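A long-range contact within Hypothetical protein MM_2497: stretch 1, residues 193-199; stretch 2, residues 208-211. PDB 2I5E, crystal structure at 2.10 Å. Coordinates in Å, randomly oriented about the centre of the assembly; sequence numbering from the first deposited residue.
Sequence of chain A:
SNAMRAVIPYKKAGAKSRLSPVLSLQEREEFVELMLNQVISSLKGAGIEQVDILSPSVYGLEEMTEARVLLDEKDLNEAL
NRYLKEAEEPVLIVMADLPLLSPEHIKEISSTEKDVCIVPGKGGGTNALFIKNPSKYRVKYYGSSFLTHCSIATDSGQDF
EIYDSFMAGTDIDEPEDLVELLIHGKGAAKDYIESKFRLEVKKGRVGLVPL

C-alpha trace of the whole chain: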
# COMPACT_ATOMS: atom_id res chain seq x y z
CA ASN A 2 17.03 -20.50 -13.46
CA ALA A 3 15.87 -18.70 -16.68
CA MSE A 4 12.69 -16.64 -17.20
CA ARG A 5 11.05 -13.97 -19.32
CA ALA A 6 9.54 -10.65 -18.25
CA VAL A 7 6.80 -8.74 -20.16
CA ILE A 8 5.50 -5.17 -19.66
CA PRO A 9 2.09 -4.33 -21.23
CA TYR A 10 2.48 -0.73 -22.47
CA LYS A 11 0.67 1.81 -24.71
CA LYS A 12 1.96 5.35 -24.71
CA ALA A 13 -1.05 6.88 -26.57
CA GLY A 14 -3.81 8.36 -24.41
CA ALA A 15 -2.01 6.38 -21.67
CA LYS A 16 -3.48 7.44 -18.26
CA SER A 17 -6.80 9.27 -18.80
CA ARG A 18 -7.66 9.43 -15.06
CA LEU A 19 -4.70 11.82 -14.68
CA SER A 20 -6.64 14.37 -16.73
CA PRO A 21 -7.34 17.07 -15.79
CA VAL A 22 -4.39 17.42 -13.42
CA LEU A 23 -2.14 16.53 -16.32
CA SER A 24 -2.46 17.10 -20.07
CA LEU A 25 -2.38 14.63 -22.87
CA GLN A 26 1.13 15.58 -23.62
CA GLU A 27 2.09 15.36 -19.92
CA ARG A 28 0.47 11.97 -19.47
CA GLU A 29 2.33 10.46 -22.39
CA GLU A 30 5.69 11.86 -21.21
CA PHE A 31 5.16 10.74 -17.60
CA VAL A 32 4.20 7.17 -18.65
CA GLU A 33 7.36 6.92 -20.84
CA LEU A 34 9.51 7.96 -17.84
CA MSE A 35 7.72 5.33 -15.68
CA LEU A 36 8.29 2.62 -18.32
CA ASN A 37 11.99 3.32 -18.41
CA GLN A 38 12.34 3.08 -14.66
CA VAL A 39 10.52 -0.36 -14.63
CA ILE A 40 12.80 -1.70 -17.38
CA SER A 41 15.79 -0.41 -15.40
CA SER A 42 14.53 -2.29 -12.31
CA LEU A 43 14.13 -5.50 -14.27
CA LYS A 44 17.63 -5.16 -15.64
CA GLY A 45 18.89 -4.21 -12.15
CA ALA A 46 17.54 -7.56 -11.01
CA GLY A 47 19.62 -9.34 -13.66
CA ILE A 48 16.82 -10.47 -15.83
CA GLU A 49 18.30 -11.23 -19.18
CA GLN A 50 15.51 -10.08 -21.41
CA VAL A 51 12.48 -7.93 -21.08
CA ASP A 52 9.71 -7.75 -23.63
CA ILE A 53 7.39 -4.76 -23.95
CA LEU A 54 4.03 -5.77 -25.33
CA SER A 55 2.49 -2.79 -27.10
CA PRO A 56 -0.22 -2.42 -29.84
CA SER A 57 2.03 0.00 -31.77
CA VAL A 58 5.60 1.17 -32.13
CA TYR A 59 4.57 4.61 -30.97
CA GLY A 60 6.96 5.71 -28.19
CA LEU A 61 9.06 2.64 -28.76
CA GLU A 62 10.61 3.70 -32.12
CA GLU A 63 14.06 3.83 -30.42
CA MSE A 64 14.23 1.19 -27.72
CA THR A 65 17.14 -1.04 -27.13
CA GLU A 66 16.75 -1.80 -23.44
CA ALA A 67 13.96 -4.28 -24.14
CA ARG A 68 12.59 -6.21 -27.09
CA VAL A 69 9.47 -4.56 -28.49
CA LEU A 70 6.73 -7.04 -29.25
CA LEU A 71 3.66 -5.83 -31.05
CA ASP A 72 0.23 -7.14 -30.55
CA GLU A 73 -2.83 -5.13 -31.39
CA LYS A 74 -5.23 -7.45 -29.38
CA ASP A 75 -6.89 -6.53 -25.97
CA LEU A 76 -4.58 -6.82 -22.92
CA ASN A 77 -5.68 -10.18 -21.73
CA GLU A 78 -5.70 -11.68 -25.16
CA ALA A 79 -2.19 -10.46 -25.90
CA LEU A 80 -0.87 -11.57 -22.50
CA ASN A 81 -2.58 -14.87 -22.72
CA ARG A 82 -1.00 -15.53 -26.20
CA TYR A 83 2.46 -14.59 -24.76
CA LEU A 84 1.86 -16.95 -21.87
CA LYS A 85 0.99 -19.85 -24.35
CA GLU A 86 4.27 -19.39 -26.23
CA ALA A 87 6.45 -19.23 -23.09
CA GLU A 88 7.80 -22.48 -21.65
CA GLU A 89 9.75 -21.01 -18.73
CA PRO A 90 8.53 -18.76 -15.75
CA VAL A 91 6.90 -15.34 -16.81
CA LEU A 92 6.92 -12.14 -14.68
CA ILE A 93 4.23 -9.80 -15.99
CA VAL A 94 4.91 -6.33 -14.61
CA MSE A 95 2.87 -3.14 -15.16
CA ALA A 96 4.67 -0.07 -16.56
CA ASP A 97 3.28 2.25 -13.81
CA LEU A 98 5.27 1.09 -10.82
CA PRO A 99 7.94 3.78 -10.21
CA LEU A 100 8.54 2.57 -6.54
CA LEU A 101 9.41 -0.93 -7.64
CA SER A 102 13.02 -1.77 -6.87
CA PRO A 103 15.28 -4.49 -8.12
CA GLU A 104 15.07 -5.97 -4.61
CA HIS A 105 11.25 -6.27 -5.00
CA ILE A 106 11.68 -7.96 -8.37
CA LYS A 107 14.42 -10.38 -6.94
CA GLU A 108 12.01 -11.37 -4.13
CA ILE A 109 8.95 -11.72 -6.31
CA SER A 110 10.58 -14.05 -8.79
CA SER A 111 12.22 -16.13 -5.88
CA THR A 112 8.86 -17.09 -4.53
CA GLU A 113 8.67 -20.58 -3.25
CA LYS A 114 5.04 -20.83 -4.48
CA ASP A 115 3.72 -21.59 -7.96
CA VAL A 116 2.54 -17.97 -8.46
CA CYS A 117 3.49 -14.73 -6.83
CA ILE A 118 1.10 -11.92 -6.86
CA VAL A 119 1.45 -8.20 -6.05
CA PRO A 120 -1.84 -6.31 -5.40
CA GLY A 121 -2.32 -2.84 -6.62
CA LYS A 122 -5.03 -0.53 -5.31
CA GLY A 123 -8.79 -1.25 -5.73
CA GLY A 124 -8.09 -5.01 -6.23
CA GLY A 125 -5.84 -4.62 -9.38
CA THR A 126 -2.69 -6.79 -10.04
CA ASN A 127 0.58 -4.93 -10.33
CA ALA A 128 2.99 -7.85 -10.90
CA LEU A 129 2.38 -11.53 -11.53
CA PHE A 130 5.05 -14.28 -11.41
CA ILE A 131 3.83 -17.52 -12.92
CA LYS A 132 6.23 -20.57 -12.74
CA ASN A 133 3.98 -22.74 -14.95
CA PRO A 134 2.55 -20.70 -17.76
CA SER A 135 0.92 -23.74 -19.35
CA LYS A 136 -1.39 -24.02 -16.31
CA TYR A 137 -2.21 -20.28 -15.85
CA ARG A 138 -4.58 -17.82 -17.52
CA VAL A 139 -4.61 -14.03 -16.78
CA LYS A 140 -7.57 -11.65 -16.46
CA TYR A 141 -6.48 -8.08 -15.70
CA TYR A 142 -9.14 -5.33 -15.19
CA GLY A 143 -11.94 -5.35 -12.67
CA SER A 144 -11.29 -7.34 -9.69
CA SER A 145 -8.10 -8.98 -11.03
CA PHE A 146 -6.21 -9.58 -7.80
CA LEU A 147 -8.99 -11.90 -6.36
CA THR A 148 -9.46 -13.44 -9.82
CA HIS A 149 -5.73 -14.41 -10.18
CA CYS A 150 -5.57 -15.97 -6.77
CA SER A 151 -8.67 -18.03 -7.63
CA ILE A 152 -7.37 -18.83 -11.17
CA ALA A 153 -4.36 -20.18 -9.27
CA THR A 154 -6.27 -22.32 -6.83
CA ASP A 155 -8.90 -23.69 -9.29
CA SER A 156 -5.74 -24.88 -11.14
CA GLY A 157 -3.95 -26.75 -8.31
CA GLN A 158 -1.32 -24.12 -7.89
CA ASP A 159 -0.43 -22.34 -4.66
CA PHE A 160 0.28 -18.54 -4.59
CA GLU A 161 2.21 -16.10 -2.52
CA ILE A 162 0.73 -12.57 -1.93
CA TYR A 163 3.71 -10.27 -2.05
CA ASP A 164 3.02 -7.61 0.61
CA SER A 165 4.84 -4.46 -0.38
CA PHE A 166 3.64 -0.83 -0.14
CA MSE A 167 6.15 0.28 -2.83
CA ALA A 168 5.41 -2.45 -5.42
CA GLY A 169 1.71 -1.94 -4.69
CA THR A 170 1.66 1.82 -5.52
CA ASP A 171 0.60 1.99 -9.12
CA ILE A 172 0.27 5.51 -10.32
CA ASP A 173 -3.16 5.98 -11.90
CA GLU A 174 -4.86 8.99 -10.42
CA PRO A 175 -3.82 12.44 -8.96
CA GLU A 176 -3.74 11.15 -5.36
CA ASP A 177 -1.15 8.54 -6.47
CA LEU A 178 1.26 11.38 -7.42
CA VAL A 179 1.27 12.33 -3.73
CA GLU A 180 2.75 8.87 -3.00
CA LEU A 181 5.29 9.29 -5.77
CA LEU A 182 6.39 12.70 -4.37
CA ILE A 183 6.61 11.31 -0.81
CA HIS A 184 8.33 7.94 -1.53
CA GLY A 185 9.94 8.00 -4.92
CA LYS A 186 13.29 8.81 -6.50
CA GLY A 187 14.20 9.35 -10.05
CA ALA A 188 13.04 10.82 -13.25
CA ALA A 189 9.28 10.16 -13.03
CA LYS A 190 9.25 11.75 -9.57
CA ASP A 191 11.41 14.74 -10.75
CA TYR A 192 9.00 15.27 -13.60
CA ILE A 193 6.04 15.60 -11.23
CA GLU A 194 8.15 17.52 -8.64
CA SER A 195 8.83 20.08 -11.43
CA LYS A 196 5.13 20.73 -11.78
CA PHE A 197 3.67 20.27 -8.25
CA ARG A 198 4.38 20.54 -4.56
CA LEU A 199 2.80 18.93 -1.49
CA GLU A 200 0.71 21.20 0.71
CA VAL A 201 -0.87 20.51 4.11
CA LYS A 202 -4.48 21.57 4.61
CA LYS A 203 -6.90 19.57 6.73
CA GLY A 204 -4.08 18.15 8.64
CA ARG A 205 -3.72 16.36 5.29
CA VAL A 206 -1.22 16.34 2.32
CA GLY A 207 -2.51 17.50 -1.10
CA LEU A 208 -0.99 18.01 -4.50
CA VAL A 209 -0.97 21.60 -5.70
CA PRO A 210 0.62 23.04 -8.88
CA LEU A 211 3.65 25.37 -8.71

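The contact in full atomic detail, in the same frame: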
# COMPACT_ATOMS: atom_id res chain seq x y z
N ILE A 193 7.17 15.14 -12.06
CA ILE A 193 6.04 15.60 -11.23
C ILE A 193 6.51 16.70 -10.30
O ILE A 193 5.87 17.69 -10.17
CB ILE A 193 5.44 14.40 -10.39
CG1 ILE A 193 4.89 13.35 -11.33
CG2 ILE A 193 4.33 14.92 -9.41
CD1 ILE A 193 3.74 13.89 -12.19
N GLU A 194 7.64 16.49 -9.61
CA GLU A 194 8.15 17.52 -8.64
C GLU A 194 8.38 18.89 -9.30
O GLU A 194 8.22 19.89 -8.66
CB GLU A 194 9.43 17.05 -7.97
CG GLU A 194 9.47 17.65 -6.57
CD GLU A 194 10.78 17.57 -5.93
OE1 GLU A 194 11.53 16.64 -6.33
OE2 GLU A 194 11.06 18.44 -5.05
N SER A 195 8.66 18.88 -10.62
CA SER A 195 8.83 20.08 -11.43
C SER A 195 7.54 20.78 -11.73
O SER A 195 7.55 21.90 -12.21
CB SER A 195 9.63 19.71 -12.73
OG SER A 195 8.81 19.11 -13.73
N LYS A 196 6.40 20.15 -11.46
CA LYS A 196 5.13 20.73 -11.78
C LYS A 196 4.28 20.91 -10.56
O LYS A 196 3.39 21.70 -10.63
CB LYS A 196 4.36 19.87 -12.84
CG LYS A 196 5.16 19.68 -14.20
CD LYS A 196 4.46 18.61 -15.15
CE LYS A 196 5.10 18.64 -16.52
NZ LYS A 196 4.39 19.66 -17.39
N PHE A 197 4.50 20.15 -9.47
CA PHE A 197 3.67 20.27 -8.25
C PHE A 197 4.51 20.25 -6.98
O PHE A 197 5.65 19.78 -6.96
CB PHE A 197 2.67 19.11 -8.15
CG PHE A 197 1.84 18.92 -9.37
CD1 PHE A 197 0.57 19.51 -9.42
CD2 PHE A 197 2.29 18.11 -10.42
CE1 PHE A 197 -0.26 19.34 -10.53
CE2 PHE A 197 1.48 17.91 -11.55
CZ PHE A 197 0.22 18.56 -11.64
N ARG A 198 3.89 20.66 -5.89
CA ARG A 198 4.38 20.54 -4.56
C ARG A 198 3.33 19.88 -3.71
O ARG A 198 2.14 19.90 -4.05
CB ARG A 198 4.66 21.97 -3.99
CG ARG A 198 3.83 22.99 -4.68
CD ARG A 198 4.19 24.42 -4.31
NE ARG A 198 3.55 24.54 -3.07
CZ ARG A 198 2.55 25.35 -2.74
NH1 ARG A 198 2.05 26.26 -3.55
NH2 ARG A 198 2.12 25.21 -1.50
N LEU A 199 3.74 19.34 -2.56
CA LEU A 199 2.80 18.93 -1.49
C LEU A 199 2.37 20.09 -0.56
O LEU A 199 3.15 20.90 -0.15
CB LEU A 199 3.45 17.80 -0.66
CG LEU A 199 3.86 16.63 -1.58
CD1 LEU A 199 4.66 15.52 -0.89
CD2 LEU A 199 2.60 16.00 -2.32
N LEU A 208 -1.78 17.60 -3.37
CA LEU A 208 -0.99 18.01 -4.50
C LEU A 208 -1.46 19.34 -5.08
O LEU A 208 -2.60 19.50 -5.42
CB LEU A 208 -1.12 16.94 -5.56
CG LEU A 208 -0.30 17.01 -6.80
CD1 LEU A 208 0.92 16.31 -6.54
CD2 LEU A 208 -1.03 16.37 -7.87
N VAL A 209 -0.57 20.30 -5.21
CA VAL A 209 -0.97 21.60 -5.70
C VAL A 209 0.07 21.97 -6.70
O VAL A 209 1.19 21.51 -6.56
CB VAL A 209 -1.20 22.64 -4.58
CG1 VAL A 209 -2.44 22.17 -3.80
CG2 VAL A 209 -0.02 22.77 -3.62
N PRO A 210 -0.33 22.66 -7.78
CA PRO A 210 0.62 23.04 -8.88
C PRO A 210 1.54 24.16 -8.39
O PRO A 210 1.19 24.84 -7.44
CB PRO A 210 -0.30 23.59 -9.99
CG PRO A 210 -1.77 23.20 -9.53
CD PRO A 210 -1.72 23.15 -8.04
N LEU A 211 2.71 24.28 -9.00
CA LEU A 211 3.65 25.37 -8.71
C LEU A 211 3.25 26.53 -9.61
O LEU A 211 2.71 26.27 -10.73
CB LEU A 211 5.08 24.97 -9.13
CG LEU A 211 5.86 23.74 -8.67
CD1 LEU A 211 7.08 23.69 -9.54
CD2 LEU A 211 6.26 23.88 -7.23

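Ile 193 and Glu 194 lie in a helix that begins earlier in the chain, and their side chains stay clear of the second stretch. The O of Ile 193 instead accepts from Lys 196 N (2.8 Å) and Phe 197 N (2.9 Å), spanning the turn that leads into the strand. At Ser 195 the backbone supplies the contact: its O lies 3.2 Å from Leu 211 CD1, while its CA-to-CB bond points away.

Lys 196 also contributes through its backbone. Its O accepts from Leu 211 N (3.1 Å, N-H...O angle 161°) and lies 3.5 Å from Pro 210 CA, a CA-H...O contact. Proline, lacking an amide hydrogen, fits the non-hydrogen-bonded position opposite Phe 197, where the CA atoms of the two residues approach to 4.2 Å.

Phe 197 is buried. Leu 208 CD2 sits over one face of the Phe 197 ring, 4.1 Å from its centroid and 19° off the normal, and Phe 197 CB packs 3.7 Å from Leu 208 CD1.

Arg 198 and Val 209 form the antiparallel hydrogen-bonded pair: Arg 198 N to Val 209 O, 2.9 Å and 164°; Val 209 N to Arg 198 O, 3.0 Å and 166°. On their shared face, Val 209 CG2 lies over the guanidinium, 3.7 Å from Arg 198 CZ, and Arg 198 CD meets Leu 211 CD2 at 3.6 Å.

Leu 199 pairs with Leu 208 without hydrogen bonds; 530 Å² is buried between the two stretches, both sides summed.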